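Local coordinates for protein erythromycin dehydratase (Saccharopolyspora erythraea, PDB 3EL6) that probably dehydrates a beta-hydroxyacyl intermediate to the enoyl form during polyketide chain elongation in erythromycin biosynthesis, within a double hotdog fold, at residues A[255-260]-A[292-297]. Sequence-based numbering, arbitrary orientation.
Sequences NTVTLH and ATVDSL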
loop_
_atom_site.group_PDB
_atom_site.type_symbol
_atom_site.label_atom_id
_atom_site.label_comp_id
_atom_site.label_asym_id
_atom_site.label_seq_id
_atom_site.Cartn_x
_atom_site.Cartn_y
_atom_site.Cartn_z
ATOM N N ASN A 255 5.974 -2.302 25.088
ATOM C CA ASN A 255 5.050 -3.447 25.209
ATOM C C ASN A 255 3.721 -2.987 25.744
ATOM O O ASN A 255 3.654 -2.384 26.830
ATOM C CB ASN A 255 5.634 -4.538 26.157
ATOM C CG ASN A 255 6.922 -5.128 25.641
ATOM O OD1 ASN A 255 7.993 -4.984 26.249
ATOM N ND2 ASN A 255 6.846 -5.787 24.520
ATOM N N THR A 256 2.671 -3.208 24.961
ATOM C CA THR A 256 1.344 -2.828 25.238
ATOM C C THR A 256 1.190 -1.350 25.566
ATOM O O THR A 256 1.013 -0.966 26.730
ATOM C CB THR A 256 0.642 -3.735 26.298
ATOM O OG1 THR A 256 0.828 -5.111 25.938
ATOM C CG2 THR A 256 -0.852 -3.434 26.323
ATOM N N VAL A 257 1.169 -0.544 24.499
ATOM C CA VAL A 257 0.997 0.884 24.647
ATOM C C VAL A 257 -0.421 1.181 24.349
ATOM O O VAL A 257 -0.908 0.909 23.227
ATOM C CB VAL A 257 1.921 1.688 23.633
ATOM C CG1 VAL A 257 1.748 3.179 23.944
ATOM C CG2 VAL A 257 3.355 1.188 23.816
ATOM N N THR A 258 -1.152 1.699 25.336
ATOM C CA THR A 258 -2.553 2.045 25.104
ATOM C C THR A 258 -2.764 3.555 25.249
ATOM O O THR A 258 -2.176 4.189 26.146
ATOM C CB THR A 258 -3.517 1.317 26.122
ATOM O OG1 THR A 258 -3.358 1.933 27.422
ATOM C CG2 THR A 258 -3.170 -0.195 26.212
ATOM N N LEU A 259 -3.655 4.120 24.438
ATOM C CA LEU A 259 -3.899 5.521 24.393
ATOM C C LEU A 259 -5.349 5.748 24.681
ATOM O O LEU A 259 -6.227 5.149 24.054
ATOM C CB LEU A 259 -3.412 6.073 23.009
ATOM C CG LEU A 259 -3.235 7.534 22.613
ATOM C CD1 LEU A 259 -2.226 8.214 23.562
ATOM C CD2 LEU A 259 -2.679 7.469 21.183
ATOM N N HIS A 260 -5.639 6.596 25.661
ATOM C CA HIS A 260 -7.001 6.908 25.984
ATOM C C HIS A 260 -7.401 8.350 25.695
ATOM O O HIS A 260 -8.546 8.679 25.736
ATOM C CB HIS A 260 -7.271 6.514 27.440
ATOM C CG HIS A 260 -6.865 5.105 27.735
ATOM N ND1 HIS A 260 -7.643 4.029 27.374
ATOM C CD2 HIS A 260 -5.730 4.587 28.262
ATOM C CE1 HIS A 260 -7.022 2.910 27.713
ATOM N NE2 HIS A 260 -5.867 3.222 28.272
ATOM N N ALA A 292 -2.571 7.410 28.951
ATOM C CA ALA A 292 -1.889 6.296 28.290
ATOM C C ALA A 292 -1.298 5.324 29.307
ATOM O O ALA A 292 -0.989 5.711 30.437
ATOM C CB ALA A 292 -0.789 6.854 27.359
ATOM N N THR A 293 -1.118 4.060 28.909
ATOM C CA THR A 293 -0.344 3.085 29.682
ATOM C C THR A 293 0.636 2.355 28.813
ATOM O O THR A 293 0.446 2.279 27.571
ATOM C CB THR A 293 -1.249 2.035 30.366
ATOM O OG1 THR A 293 -1.963 1.272 29.373
ATOM C CG2 THR A 293 -2.280 2.708 31.268
ATOM N N VAL A 294 1.713 1.853 29.425
ATOM C CA VAL A 294 2.712 1.077 28.761
ATOM C C VAL A 294 3.008 -0.052 29.735
ATOM O O VAL A 294 3.420 0.167 30.920
ATOM C CB VAL A 294 4.037 1.869 28.503
ATOM C CG1 VAL A 294 5.175 0.904 27.925
ATOM C CG2 VAL A 294 3.807 3.124 27.623
ATOM N N ASP A 295 2.712 -1.283 29.320
ATOM C CA ASP A 295 2.920 -2.408 30.250
ATOM C C ASP A 295 4.390 -2.576 30.617
ATOM O O ASP A 295 4.729 -2.820 31.800
ATOM C CB ASP A 295 2.379 -3.719 29.669
ATOM C CG ASP A 295 0.874 -3.846 29.797
ATOM O OD1 ASP A 295 0.179 -2.914 30.290
ATOM O OD2 ASP A 295 0.346 -4.930 29.407
ATOM N N SER A 296 5.284 -2.469 29.639
ATOM C CA SER A 296 6.713 -2.344 29.923
ATOM C C SER A 296 7.460 -1.662 28.811
ATOM O O SER A 296 7.212 -1.935 27.619
ATOM C CB SER A 296 7.426 -3.689 30.200
ATOM O OG SER A 296 7.013 -4.641 29.267
ATOM N N LEU A 297 8.368 -0.772 29.225
ATOM C CA LEU A 297 9.273 -0.097 28.333
ATOM C C LEU A 297 10.613 -0.680 28.714
ATOM O O LEU A 297 11.020 -0.595 29.893
ATOM C CB LEU A 297 9.312 1.394 28.692
ATOM C CG LEU A 297 9.657 2.358 27.564
ATOM C CD1 LEU A 297 10.295 3.648 28.058
ATOM C CD2 LEU A 297 10.382 1.727 26.401
HETATM O O HOH W 1 -0.704 -0.920 28.847
HETATM O O HOH W 2 2.757 -6.491 27.459
#
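Thr258 and Thr293 form a hydrogen-bonded antiparallel pair, the tight part of the contact: Thr258 N gives to Thr293 O at 2.8 Å and Thr293 N returns to Thr258 O at 3.0 Å. On the face carrying these side chains, both hydroxyls are turned to one side, each between backbone N and carbonyl carbon (chi1 73° and 62°); the bond from Thr258 OG1 to Thr293 OG1 is very short at 2.5 Å, its exact length doubtful. A weak bond from His260 NE2 also reaches Thr258 OG1. The reverse face is apolar, mostly buried and touches lightly: Val257 CG1 lies 4.2 Å from Val294 CG2, and Leu259 CD1 4.3 Å from Ala292 CB. The solvent side centres on exposed Asp295, whose OD2 comes within 3.3 Å of Thr256 CB. A water 2.6 Å from Asp295 OD1 links this carboxylate and the Thr293 hydroxyl to the Thr256 carbonyl. Asp295 and Ser296 both face Asn255 in a classic beta bulge: Ser296 N bonds Asn255 O at 3.2 Å, while Asp295 N approaches that oxygen weakly besides bonding Thr256 O from above the carbonyl plane. Thr256 and Val257, facing Leu98, form a G1 bulge. The contact joins strands 251-259 and 290-299, flanked by strands 97-103 and 278-284 respectively.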